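Local coordinates for protein fumarylacetoacetate hydrolase (Burkholderia xenovorans, PDB 5TI1) that probably hydrolyses fumarylacetoacetate to fumarate and acetoacetate, the last step of phenylalanine and tyrosine breakdown, with a bound magnesium ion, at residues 153-156 with 160-163; 166-171 with 266-271; 200-205 with 221-226; 262-267 with 388-393. All coordinates share one frame; numbering follows the deposited sequence.

Overall arrangement
Contacts 1, 3 and 4 are buried; contact 2 lies at the surface. Contacts 1 and 3 each supply one carboxylate to the same magnesium ion, Asp153 and Glu226. Contact 4 backs that site with Arg264, whose salt bridges go to Asp224 and Glu226 of contact 3. It also meets contact 1, where Glu391 accepts from Asn163 and weakly from His160. Helix 158-168 runs through contacts 1 and 2, and helix 264-270 through contacts 2 and 4. Chemistry follows place: an aromatic pair near the metal site in contact 1, ring edges and polar oxygens in contact 2, and arginines lying against leucines in contacts 3 and 4.

Contact 1. Residues 153-156 with 160-163; sequences DFYS and HATN. With MG (magnesium ion), chain K.
Strand 151-154 leads into a short turn and then helix 158-168, and the two backbones come nearest at Tyr155 and Ala161, with CA atoms 7.4 Å apart. Tyr155 carries the contact. Its ring meets two residues of the helix. The imidazole of His160 turns an edge toward the face of the phenol in an offset edge-to-face pair, with ring centroids 5.3 Å apart and planes at 75°. The closest atoms are Tyr155 CE1 and His160 CD2, 3.8 Å apart. At the other edge of the phenol, but on the same side of its plane, Tyr155 CE2 packs on Ala161 CB, also at 3.8 Å. This strand-turn-helix unit probably lines the active site of the FAH-family domain. Asp153 OD2 binds the magnesium ion at 2.3 Å, and Glu226, Glu228 and Asp260 complete the protein ligands. His160 is the predicted proton acceptor, and Tyr155 is predicted to bind substrate. The CG of His160 lies anti to its backbone N (chi1 177°), which carries the ring off the helix toward Tyr155. ND1 of His160 makes a weak hydrogen bond to Glu391 OE2. Leu274 of the second subunit packs on Tyr155.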
loop_
_atom_site.group_PDB
_atom_site.type_symbol
_atom_site.label_atom_id
_atom_site.label_comp_id
_atom_site.label_asym_id
_atom_site.label_seq_id
_atom_site.Cartn_x
_atom_site.Cartn_y
_atom_site.Cartn_z
ATOM N N ASP B 153 9.244 -1.901 -0.044
ATOM C CA ASP B 153 10.382 -2.705 -0.473
ATOM C C ASP B 153 11.612 -1.825 -0.634
ATOM O O ASP B 153 11.545 -0.763 -1.262
ATOM C CB ASP B 153 10.090 -3.449 -1.774
ATOM C CG ASP B 153 11.103 -4.543 -2.054
ATOM O OD1 ASP B 153 11.659 -5.120 -1.081
ATOM O OD2 ASP B 153 11.349 -4.807 -3.246
ATOM N N PHE B 154 12.725 -2.264 -0.057
ATOM C CA PHE B 154 13.959 -1.514 -0.130
ATOM C C PHE B 154 14.866 -2.126 -1.194
ATOM O O PHE B 154 14.412 -2.885 -2.062
ATOM C CB PHE B 154 14.594 -1.457 1.265
ATOM C CG PHE B 154 13.816 -0.609 2.229
ATOM C CD1 PHE B 154 14.036 0.766 2.296
ATOM C CD2 PHE B 154 12.830 -1.172 3.029
ATOM C CE1 PHE B 154 13.299 1.564 3.164
ATOM C CE2 PHE B 154 12.083 -0.378 3.899
ATOM C CZ PHE B 154 12.321 0.993 3.963
ATOM N N TYR B 155 16.156 -1.812 -1.120
ATOM C CA TYR B 155 17.097 -2.055 -2.204
ATOM C C TYR B 155 18.495 -2.074 -1.612
ATOM O O TYR B 155 19.418 -1.477 -2.167
ATOM C CB TYR B 155 16.955 -0.950 -3.253
ATOM C CG TYR B 155 17.567 -1.232 -4.602
ATOM C CD1 TYR B 155 16.951 -2.097 -5.503
ATOM C CD2 TYR B 155 18.725 -0.590 -5.004
ATOM C CE1 TYR B 155 17.494 -2.330 -6.746
ATOM C CE2 TYR B 155 19.285 -0.826 -6.242
ATOM C CZ TYR B 155 18.664 -1.695 -7.112
ATOM O OH TYR B 155 19.216 -1.930 -8.347
ATOM N N SER B 156 18.653 -2.732 -0.466
ATOM C CA SER B 156 19.735 -2.396 0.453
ATOM C C SER B 156 20.918 -3.352 0.362
ATOM O O SER B 156 21.704 -3.435 1.313
ATOM C CB SER B 156 19.212 -2.341 1.890
ATOM O OG SER B 156 18.266 -1.294 2.072
ATOM N N HIS B 160 24.038 -6.328 -4.928
ATOM C CA HIS B 160 22.951 -6.313 -5.900
ATOM C C HIS B 160 22.927 -5.001 -6.675
ATOM O O HIS B 160 22.857 -4.997 -7.910
ATOM C CB HIS B 160 21.621 -6.542 -5.191
ATOM C CG HIS B 160 20.440 -6.475 -6.107
ATOM N ND1 HIS B 160 20.108 -7.504 -6.962
ATOM C CD2 HIS B 160 19.529 -5.497 -6.322
ATOM C CE1 HIS B 160 19.034 -7.168 -7.655
ATOM N NE2 HIS B 160 18.665 -5.954 -7.290
ATOM N N ALA B 161 22.972 -3.870 -5.960
ATOM C CA ALA B 161 23.006 -2.574 -6.625
ATOM C C ALA B 161 24.229 -2.446 -7.515
ATOM O O ALA B 161 24.167 -1.801 -8.568
ATOM C CB ALA B 161 22.985 -1.449 -5.589
ATOM N N THR B 162 25.350 -3.043 -7.098
ATOM C CA THR B 162 26.547 -3.050 -7.932
ATOM C C THR B 162 26.340 -3.907 -9.174
ATOM O O THR B 162 26.599 -3.459 -10.298
ATOM C CB THR B 162 27.746 -3.548 -7.126
ATOM O OG1 THR B 162 27.967 -2.672 -6.014
ATOM C CG2 THR B 162 28.997 -3.588 -7.990
ATOM N N ASN B 163 25.873 -5.146 -8.991
ATOM C CA ASN B 163 25.643 -6.029 -10.136
ATOM C C ASN B 163 24.683 -5.392 -11.130
ATOM O O ASN B 163 25.007 -5.238 -12.313
ATOM C CB ASN B 163 25.097 -7.375 -9.660
ATOM C CG ASN B 163 26.152 -8.221 -8.979
ATOM O OD1 ASN B 163 27.343 -8.078 -9.248
ATOM N ND2 ASN B 163 25.718 -9.108 -8.089
HETATM MG MG MG K . 12.469 -6.215 -4.612
#

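Contact 2. Residues 166-171 with 266-271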
loop_
_atom_site.group_PDB
_atom_site.type_symbol
_atom_site.label_atom_id
_atom_site.label_comp_id
_atom_site.label_asym_id
_atom_site.label_seq_id
_atom_site.Cartn_x
_atom_site.Cartn_y
_atom_site.Cartn_z
ATOM N N SER B 166 26.020 -2.210 -12.693
ATOM C CA SER B 166 27.071 -2.474 -13.671
ATOM C C SER B 166 26.488 -2.745 -15.052
ATOM O O SER B 166 27.057 -2.328 -16.065
ATOM C CB SER B 166 27.942 -3.647 -13.218
ATOM O OG SER B 166 28.765 -3.280 -12.123
ATOM N N MET B 167 25.347 -3.435 -15.117
ATOM C CA MET B 167 24.744 -3.702 -16.419
ATOM C C MET B 167 24.107 -2.445 -16.992
ATOM O O MET B 167 24.143 -2.219 -18.207
ATOM C CB MET B 167 23.709 -4.818 -16.310
ATOM C CG MET B 167 24.200 -6.053 -15.595
ATOM S SD MET B 167 22.908 -7.304 -15.516
ATOM C CE MET B 167 23.359 -8.179 -14.020
ATOM N N PHE B 168 23.524 -1.616 -16.131
ATOM C CA PHE B 168 22.875 -0.403 -16.601
ATOM C C PHE B 168 23.884 0.664 -16.985
ATOM O O PHE B 168 23.632 1.450 -17.905
ATOM C CB PHE B 168 21.927 0.133 -15.530
ATOM C CG PHE B 168 20.568 0.455 -16.047
ATOM C CD1 PHE B 168 20.383 1.512 -16.923
ATOM C CD2 PHE B 168 19.475 -0.309 -15.677
ATOM C CE1 PHE B 168 19.127 1.808 -17.415
ATOM C CE2 PHE B 168 18.216 -0.019 -16.160
ATOM C CZ PHE B 168 18.040 1.040 -17.033
ATOM N N ARG B 169 25.015 0.711 -16.284
ATOM C CA ARG B 169 26.095 1.633 -16.601
ATOM C C ARG B 169 27.378 0.831 -16.792
ATOM O O ARG B 169 27.566 0.211 -17.841
ATOM C CB ARG B 169 26.227 2.696 -15.503
ATOM C CG ARG B 169 24.952 3.535 -15.359
ATOM C CD ARG B 169 24.909 4.397 -14.101
ATOM N NE ARG B 169 24.626 3.639 -12.882
ATOM C CZ ARG B 169 23.412 3.257 -12.491
ATOM N NH1 ARG B 169 22.344 3.548 -13.225
ATOM N NH2 ARG B 169 23.265 2.574 -11.362
ATOM N N ASP B 170 28.250 0.816 -15.793
ATOM C CA ASP B 170 29.440 -0.022 -15.807
ATOM C C ASP B 170 29.914 -0.169 -14.369
ATOM O O ASP B 170 29.422 0.538 -13.479
ATOM C CB ASP B 170 30.543 0.570 -16.714
ATOM C CG ASP B 170 30.868 2.025 -16.397
ATOM O OD1 ASP B 170 30.313 2.585 -15.427
ATOM O OD2 ASP B 170 31.690 2.614 -17.132
ATOM N N PRO B 171 30.832 -1.105 -14.098
ATOM C CA PRO B 171 31.376 -1.225 -12.730
ATOM C C PRO B 171 31.781 0.093 -12.080
ATOM O O PRO B 171 31.448 0.318 -10.909
ATOM C CB PRO B 171 32.579 -2.147 -12.939
ATOM C CG PRO B 171 32.135 -3.054 -14.058
ATOM C CD PRO B 171 31.257 -2.228 -14.960
ATOM N N ILE B 266 9.026 -5.814 -18.584
ATOM C CA ILE B 266 7.956 -4.875 -18.258
ATOM C C ILE B 266 8.511 -3.715 -17.436
ATOM O O ILE B 266 8.108 -2.558 -17.611
ATOM C CB ILE B 266 6.810 -5.605 -17.524
ATOM C CG1 ILE B 266 6.125 -6.607 -18.466
ATOM C CG2 ILE B 266 5.777 -4.625 -16.988
ATOM C CD1 ILE B 266 4.946 -7.335 -17.836
ATOM N N GLN B 267 9.474 -4.000 -16.553
ATOM C CA GLN B 267 9.990 -2.953 -15.670
ATOM C C GLN B 267 10.774 -1.913 -16.455
ATOM O O GLN B 267 10.605 -0.705 -16.246
ATOM C CB GLN B 267 10.868 -3.555 -14.570
ATOM C CG GLN B 267 11.392 -2.507 -13.572
ATOM C CD GLN B 267 12.296 -3.088 -12.488
ATOM O OE1 GLN B 267 11.823 -3.686 -11.525
ATOM N NE2 GLN B 267 13.604 -2.893 -12.636
ATOM N N GLN B 268 11.646 -2.369 -17.356
ATOM C CA GLN B 268 12.502 -1.467 -18.118
ATOM C C GLN B 268 11.693 -0.396 -18.837
ATOM O O GLN B 268 12.090 0.774 -18.878
ATOM C CB GLN B 268 13.326 -2.270 -19.125
ATOM C CG GLN B 268 14.727 -1.750 -19.339
ATOM C CD GLN B 268 15.609 -1.982 -18.128
ATOM O OE1 GLN B 268 15.603 -1.194 -17.183
ATOM N NE2 GLN B 268 16.368 -3.076 -18.148
ATOM N N TRP B 269 10.542 -0.777 -19.392
ATOM C CA TRP B 269 9.771 0.141 -20.220
ATOM C C TRP B 269 8.908 1.099 -19.399
ATOM O O TRP B 269 8.682 2.234 -19.831
ATOM C CB TRP B 269 8.908 -0.666 -21.191
ATOM C CG TRP B 269 7.889 0.119 -21.963
ATOM C CD1 TRP B 269 6.538 -0.087 -21.971
ATOM C CD2 TRP B 269 8.132 1.215 -22.856
ATOM N NE1 TRP B 269 5.923 0.810 -22.817
ATOM C CE2 TRP B 269 6.878 1.622 -23.370
ATOM C CE3 TRP B 269 9.285 1.888 -23.277
ATOM C CZ2 TRP B 269 6.746 2.678 -24.272
ATOM C CZ3 TRP B 269 9.151 2.936 -24.178
ATOM C CH2 TRP B 269 7.890 3.323 -24.662
ATOM N N GLU B 270 8.434 0.684 -18.220
ATOM C CA GLU B 270 7.467 1.487 -17.476
ATOM C C GLU B 270 8.079 2.410 -16.428
ATOM O O GLU B 270 7.413 3.369 -16.022
ATOM C CB GLU B 270 6.464 0.578 -16.755
ATOM C CG GLU B 270 7.090 -0.105 -15.547
ATOM C CD GLU B 270 6.146 -1.002 -14.783
ATOM O OE1 GLU B 270 4.924 -0.982 -15.059
ATOM O OE2 GLU B 270 6.643 -1.741 -13.903
ATOM N N TYR B 271 9.313 2.154 -15.972
ATOM C CA TYR B 271 9.690 2.591 -14.625
ATOM C C TYR B 271 10.184 4.032 -14.525
ATOM O O TYR B 271 10.256 4.553 -13.409
ATOM C CB TYR B 271 10.751 1.654 -14.036
ATOM C CG TYR B 271 12.172 1.958 -14.425
ATOM C CD1 TYR B 271 12.709 1.480 -15.613
ATOM C CD2 TYR B 271 12.994 2.706 -13.584
ATOM C CE1 TYR B 271 14.024 1.747 -15.964
ATOM C CE2 TYR B 271 14.302 2.985 -13.921
ATOM C CZ TYR B 271 14.815 2.503 -15.112
ATOM O OH TYR B 271 16.118 2.790 -15.439
#
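Phe168 meets Tyr271 and Gln268 with the outer end of its ring. The phenol oxygen Tyr271 OH lies 3.0 Å from Phe168 CZ, and it approaches the phenyl ring obliquely. Phe168 CZ in turn sits at the edge of the Tyr271 ring, near its plane. The two side chains come from opposite directions, and their apolar carbons also touch, Phe168 CZ being 4.0 Å from Tyr271 CZ. Gln268 uses its amide oxygen: OE1 comes to 3.0 Å from Phe168 CE2, at the edge of the ring and near its plane. The amide and the phenyl ring stand almost upright to each other, at 82°. Both oxygen approaches are tight. A bend at chi2 (70°) brings the end of Gln268 closer to the phenyl ring than the start of its side chain. The contact joins the C-terminal end of helix 158-168 to helix 264-270 at the surface of the FAH-family domain. Tyr271, Gln267 and Arg169 are all predicted to bind substrate, which is consistent with a place at the active-site entrance. Farther out, Arg169 is held by the backbone oxygens of Asn173 and Ala174. Glu270 accepts from the backbone N of Phe277, Asn278 and Ala279. Pro273 of the second subunit packs on Tyr271, and Asn178 of that subunit donates to Trp269 O.

Contact 3. Residues 200-205 with 221-226. With MG (magnesium ion), chain K.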
loop_
_atom_site.group_PDB
_atom_site.type_symbol
_atom_site.label_atom_id
_atom_site.label_comp_id
_atom_site.label_asym_id
_atom_site.label_seq_id
_atom_site.Cartn_x
_atom_site.Cartn_y
_atom_site.Cartn_z
ATOM N N VAL B 200 1.786 -18.528 -9.483
ATOM C CA VAL B 200 2.010 -17.169 -9.951
ATOM C C VAL B 200 1.904 -17.169 -11.459
ATOM O O VAL B 200 2.647 -17.888 -12.140
ATOM C CB VAL B 200 3.377 -16.631 -9.512
ATOM C CG1 VAL B 200 3.618 -15.269 -10.143
ATOM C CG2 VAL B 200 3.442 -16.547 -7.993
ATOM N N ARG B 201 1.009 -16.359 -11.993
ATOM C CA ARG B 201 0.791 -16.388 -13.428
ATOM C C ARG B 201 1.725 -15.401 -14.099
ATOM O O ARG B 201 1.824 -14.240 -13.669
ATOM C CB ARG B 201 -0.652 -16.073 -13.798
ATOM C CG ARG B 201 -0.851 -16.290 -15.297
ATOM C CD ARG B 201 -2.288 -16.329 -15.727
ATOM N NE ARG B 201 -3.096 -17.344 -15.048
ATOM C CZ ARG B 201 -3.244 -18.607 -15.446
ATOM N NH1 ARG B 201 -2.608 -19.064 -16.521
ATOM N NH2 ARG B 201 -4.021 -19.422 -14.748
ATOM N N ARG B 202 2.418 -15.869 -15.136
ATOM C CA ARG B 202 3.275 -15.011 -15.932
ATOM C C ARG B 202 2.459 -13.822 -16.425
ATOM O O ARG B 202 1.408 -14.020 -17.058
ATOM C CB ARG B 202 3.871 -15.769 -17.118
ATOM C CG ARG B 202 4.729 -14.912 -18.063
ATOM C CD ARG B 202 5.276 -15.746 -19.239
ATOM N NE ARG B 202 6.041 -16.905 -18.782
ATOM C CZ ARG B 202 7.333 -16.871 -18.467
ATOM N NH1 ARG B 202 8.014 -15.737 -18.576
ATOM N NH2 ARG B 202 7.951 -17.976 -18.040
ATOM N N PRO B 203 2.876 -12.595 -16.136
ATOM C CA PRO B 203 2.095 -11.427 -16.562
ATOM C C PRO B 203 2.256 -11.128 -18.043
ATOM O O PRO B 203 3.324 -11.318 -18.625
ATOM C CB PRO B 203 2.676 -10.292 -15.708
ATOM C CG PRO B 203 4.096 -10.747 -15.380
ATOM C CD PRO B 203 3.988 -12.239 -15.231
ATOM N N ASN B 204 1.167 -10.676 -18.659
ATOM C CA ASN B 204 1.264 -9.925 -19.898
ATOM C C ASN B 204 1.467 -8.449 -19.571
ATOM O O ASN B 204 1.185 -8.000 -18.463
ATOM C CB ASN B 204 0.011 -10.100 -20.749
ATOM C CG ASN B 204 -0.175 -11.526 -21.222
ATOM O OD1 ASN B 204 0.739 -12.138 -21.763
ATOM N ND2 ASN B 204 -1.357 -12.068 -20.994
ATOM N N GLY B 205 1.958 -7.697 -20.547
ATOM C CA GLY B 205 2.150 -6.270 -20.342
ATOM C C GLY B 205 2.773 -5.640 -21.565
ATOM O O GLY B 205 2.937 -6.287 -22.600
ATOM N N ARG B 221 8.927 -11.853 -20.995
ATOM C CA ARG B 221 10.009 -12.754 -21.379
ATOM C C ARG B 221 11.172 -12.775 -20.391
ATOM O O ARG B 221 12.135 -13.511 -20.615
ATOM C CB ARG B 221 10.552 -12.390 -22.770
ATOM C CG ARG B 221 9.551 -12.533 -23.911
ATOM C CD ARG B 221 10.106 -11.937 -25.194
ATOM N NE ARG B 221 9.064 -11.715 -26.191
ATOM C CZ ARG B 221 9.265 -11.162 -27.385
ATOM N NH1 ARG B 221 10.481 -10.769 -27.747
ATOM N NH2 ARG B 221 8.248 -11.002 -28.221
ATOM N N LYS B 222 11.124 -11.985 -19.316
ATOM C CA LYS B 222 12.212 -11.923 -18.338
ATOM C C LYS B 222 11.609 -11.971 -16.932
ATOM O O LYS B 222 11.694 -11.017 -16.154
ATOM C CB LYS B 222 13.068 -10.677 -18.537
ATOM C CG LYS B 222 13.920 -10.715 -19.784
ATOM C CD LYS B 222 15.016 -9.663 -19.710
ATOM C CE LYS B 222 15.888 -9.688 -20.940
ATOM N NZ LYS B 222 16.959 -8.677 -20.800
ATOM N N LEU B 223 10.992 -13.101 -16.613
ATOM C CA LEU B 223 10.404 -13.313 -15.302
ATOM C C LEU B 223 11.476 -13.772 -14.323
ATOM O O LEU B 223 12.203 -14.740 -14.586
ATOM C CB LEU B 223 9.285 -14.346 -15.400
ATOM C CG LEU B 223 8.504 -14.629 -14.128
ATOM C CD1 LEU B 223 7.786 -13.338 -13.646
ATOM C CD2 LEU B 223 7.543 -15.773 -14.384
ATOM N N ASP B 224 11.575 -13.083 -13.190
ATOM C CA ASP B 224 12.690 -13.301 -12.285
ATOM C C ASP B 224 12.183 -13.339 -10.850
ATOM O O ASP B 224 11.085 -12.863 -10.539
ATOM C CB ASP B 224 13.759 -12.208 -12.471
ATOM C CG ASP B 224 15.127 -12.618 -11.941
ATOM O OD1 ASP B 224 15.249 -13.734 -11.394
ATOM O OD2 ASP B 224 16.084 -11.827 -12.079
ATOM N N ILE B 225 12.992 -13.943 -9.983
ATOM C CA ILE B 225 12.790 -13.857 -8.541
ATOM C C ILE B 225 13.513 -12.632 -8.013
ATOM O O ILE B 225 14.357 -12.045 -8.700
ATOM C CB ILE B 225 13.317 -15.099 -7.803
ATOM C CG1 ILE B 225 14.850 -15.062 -7.782
ATOM C CG2 ILE B 225 12.779 -16.375 -8.431
ATOM C CD1 ILE B 225 15.485 -16.173 -7.003
ATOM N N GLU B 226 13.211 -12.264 -6.773
ATOM C CA GLU B 226 14.098 -11.425 -5.976
ATOM C C GLU B 226 14.123 -12.035 -4.588
ATOM O O GLU B 226 13.116 -11.985 -3.868
ATOM C CB GLU B 226 13.651 -9.961 -5.942
ATOM C CG GLU B 226 13.706 -9.302 -7.315
ATOM C CD GLU B 226 13.916 -7.803 -7.256
ATOM O OE1 GLU B 226 14.542 -7.250 -8.185
ATOM O OE2 GLU B 226 13.460 -7.183 -6.285
HETATM MG MG MG K . 12.469 -6.215 -4.612
HETATM O O HOH W 1 10.991 -15.607 -18.153
#
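Two sheets of the FAH-family domain meet at this contact, where Arg202 and Pro203 of one pack on Leu223 of the other. Farther along the second segment lies the metal site, where Glu226 OE2 binds magnesium at 2.2 Å. Leu223 fits against the long side chain of Arg202. Its CD2 lies over one face of the guanidinium, 4.1 Å above the plane and toward the rim, while Leu223 CB is 3.7 Å from Arg202 NH1. Pro203 CD adds a looser apolar touch to Leu223 CD1 at 4.3 Å. A water links the two segments at the guanidinium edge. It accepts from Arg202 NH1 at 3.0 Å and from Leu223 N at 2.9 Å. The chain of Arg202 is extended as far as CD and then bends at chi3 (-56°), which turns the planar group toward Leu223. Its polar end is well satisfied: NE forms a salt bridge with Asp413, NH2 donates to Ile411 O, and NH1 donates to Cys220 O as well as to the water. These bonds would balance the buried charge and probably limit rotation of the guanidinium. Strand 200-207 pairs with strands 216-219 and 429-440, and Ile439 of the latter touches Leu223. Strand 223-233 belongs to another sheet, beside strand 252-263, whose Ala263 packs on Pro203.

Contact 4. Residues 262-267 with 388-393; sequences SARDIQ and SLLELT
Packing across this contact is made by Arg264 and Leu390. Leu390 CB lies 3.5 Å from Arg264 NE, and Leu390 CD2 sits over one face of the guanidinium, 3.6 Å above its plane. Ser262 CB lies over the opposite face, so the flat group is held between the two, both toward its rim. Ser388 CB adds a touch to Arg264 NH2 at 3.9 Å. The charged end of Arg264 looks elsewhere: NE forms a salt bridge with Asp224 OD2, and NH2 one with Glu226 OE1, a carboxylate that also binds magnesium. Hydrogen bonds within the segments shape the short helix 389-392. Ser388 is its N-cap. Its OG accepts from Glu391 N at 3.1 Å and donates at 2.7 Å to Glu391 OE2, which receives it on its anti lone pair. The cap thus probably helps to position Glu391, a neighbour of the predicted proton acceptor His160. At the C-terminal end, Thr393 reaches back with N and OG1 to Leu389 O, from opposite faces of the carbonyl plane. Together, the strand-to-helix junction at 263-264 and the capped helix form a second shell behind the magnesium site of this FAH-family domain.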
loop_
_atom_site.group_PDB
_atom_site.type_symbol
_atom_site.label_atom_id
_atom_site.label_comp_id
_atom_site.label_asym_id
_atom_site.label_seq_id
_atom_site.Cartn_x
_atom_site.Cartn_y
_atom_site.Cartn_z
ATOM N N SER B 262 9.515 -10.439 -10.238
ATOM C CA SER B 262 9.788 -9.283 -11.081
ATOM C C SER B 262 9.681 -9.667 -12.547
ATOM O O SER B 262 10.240 -10.686 -12.963
ATOM C CB SER B 262 11.182 -8.721 -10.799
ATOM O OG SER B 262 11.229 -8.121 -9.509
ATOM N N ALA B 263 8.980 -8.839 -13.325
ATOM C CA ALA B 263 8.947 -8.941 -14.785
ATOM C C ALA B 263 9.857 -7.843 -15.324
ATOM O O ALA B 263 9.440 -6.689 -15.464
ATOM C CB ALA B 263 7.523 -8.802 -15.310
ATOM N N ARG B 264 11.110 -8.198 -15.618
ATOM C CA ARG B 264 12.130 -7.171 -15.805
ATOM C C ARG B 264 11.984 -6.431 -17.120
ATOM O O ARG B 264 12.334 -5.248 -17.189
ATOM C CB ARG B 264 13.523 -7.778 -15.707
ATOM C CG ARG B 264 13.725 -8.471 -14.399
ATOM C CD ARG B 264 15.164 -8.523 -13.989
ATOM N NE ARG B 264 15.239 -9.082 -12.650
ATOM C CZ ARG B 264 15.054 -8.380 -11.541
ATOM N NH1 ARG B 264 14.796 -7.070 -11.603
ATOM N NH2 ARG B 264 15.128 -8.992 -10.368
ATOM N N ASP B 265 11.483 -7.094 -18.167
ATOM C CA ASP B 265 11.258 -6.379 -19.418
ATOM C C ASP B 265 10.086 -5.414 -19.293
ATOM O O ASP B 265 10.139 -4.300 -19.824
ATOM C CB ASP B 265 11.059 -7.352 -20.590
ATOM C CG ASP B 265 10.073 -8.478 -20.292
ATOM O OD1 ASP B 265 9.596 -8.607 -19.151
ATOM O OD2 ASP B 265 9.781 -9.256 -21.225
ATOM N N ILE B 266 9.026 -5.814 -18.584
ATOM C CA ILE B 266 7.956 -4.875 -18.258
ATOM C C ILE B 266 8.511 -3.715 -17.436
ATOM O O ILE B 266 8.108 -2.558 -17.611
ATOM C CB ILE B 266 6.810 -5.605 -17.524
ATOM C CG1 ILE B 266 6.125 -6.607 -18.466
ATOM C CG2 ILE B 266 5.777 -4.625 -16.988
ATOM C CD1 ILE B 266 4.946 -7.335 -17.836
ATOM N N GLN B 267 9.474 -4.000 -16.553
ATOM C CA GLN B 267 9.990 -2.953 -15.670
ATOM C C GLN B 267 10.774 -1.913 -16.455
ATOM O O GLN B 267 10.605 -0.705 -16.246
ATOM C CB GLN B 267 10.868 -3.555 -14.570
ATOM C CG GLN B 267 11.392 -2.507 -13.572
ATOM C CD GLN B 267 12.296 -3.088 -12.488
ATOM O OE1 GLN B 267 11.823 -3.686 -11.525
ATOM N NE2 GLN B 267 13.604 -2.893 -12.636
ATOM N N SER B 388 19.151 -13.022 -7.669
ATOM C CA SER B 388 18.240 -12.982 -8.803
ATOM C C SER B 388 18.869 -13.697 -9.989
ATOM O O SER B 388 20.089 -13.705 -10.142
ATOM C CB SER B 388 17.893 -11.540 -9.193
ATOM O OG SER B 388 19.028 -10.875 -9.721
ATOM N N LEU B 389 18.020 -14.284 -10.842
ATOM C CA LEU B 389 18.526 -14.847 -12.090
ATOM C C LEU B 389 19.158 -13.773 -12.958
ATOM O O LEU B 389 20.113 -14.056 -13.691
ATOM C CB LEU B 389 17.414 -15.563 -12.865
ATOM C CG LEU B 389 16.959 -16.951 -12.409
ATOM C CD1 LEU B 389 18.140 -17.889 -12.303
ATOM C CD2 LEU B 389 16.215 -16.891 -11.089
ATOM N N LEU B 390 18.646 -12.538 -12.884
ATOM C CA LEU B 390 19.273 -11.429 -13.597
ATOM C C LEU B 390 20.759 -11.323 -13.256
ATOM O O LEU B 390 21.605 -11.163 -14.146
ATOM C CB LEU B 390 18.543 -10.122 -13.276
ATOM C CG LEU B 390 19.228 -8.855 -13.801
ATOM C CD1 LEU B 390 19.175 -8.802 -15.324
ATOM C CD2 LEU B 390 18.640 -7.586 -13.168
ATOM N N GLU B 391 21.103 -11.437 -11.973
ATOM C CA GLU B 391 22.515 -11.415 -11.596
ATOM C C GLU B 391 23.185 -12.755 -11.877
ATOM O O GLU B 391 24.279 -12.798 -12.450
ATOM C CB GLU B 391 22.673 -11.055 -10.121
ATOM C CG GLU B 391 22.057 -9.719 -9.720
ATOM C CD GLU B 391 21.828 -9.646 -8.240
ATOM O OE1 GLU B 391 22.738 -9.195 -7.522
ATOM O OE2 GLU B 391 20.743 -10.063 -7.785
ATOM N N LEU B 392 22.546 -13.854 -11.468
ATOM C CA LEU B 392 23.177 -15.166 -11.575
ATOM C C LEU B 392 23.589 -15.485 -13.008
ATOM O O LEU B 392 24.631 -16.119 -13.224
ATOM C CB LEU B 392 22.238 -16.246 -11.031
ATOM C CG LEU B 392 21.968 -16.169 -9.525
ATOM C CD1 LEU B 392 20.824 -17.079 -9.101
ATOM C CD2 LEU B 392 23.242 -16.467 -8.729
ATOM N N THR B 393 22.810 -15.044 -13.996
ATOM C CA THR B 393 23.106 -15.316 -15.399
ATOM C C THR B 393 23.630 -14.089 -16.133
ATOM O O THR B 393 23.810 -14.140 -17.355
ATOM C CB THR B 393 21.865 -15.860 -16.121
ATOM O OG1 THR B 393 20.897 -14.818 -16.286
ATOM C CG2 THR B 393 21.237 -16.992 -15.332
#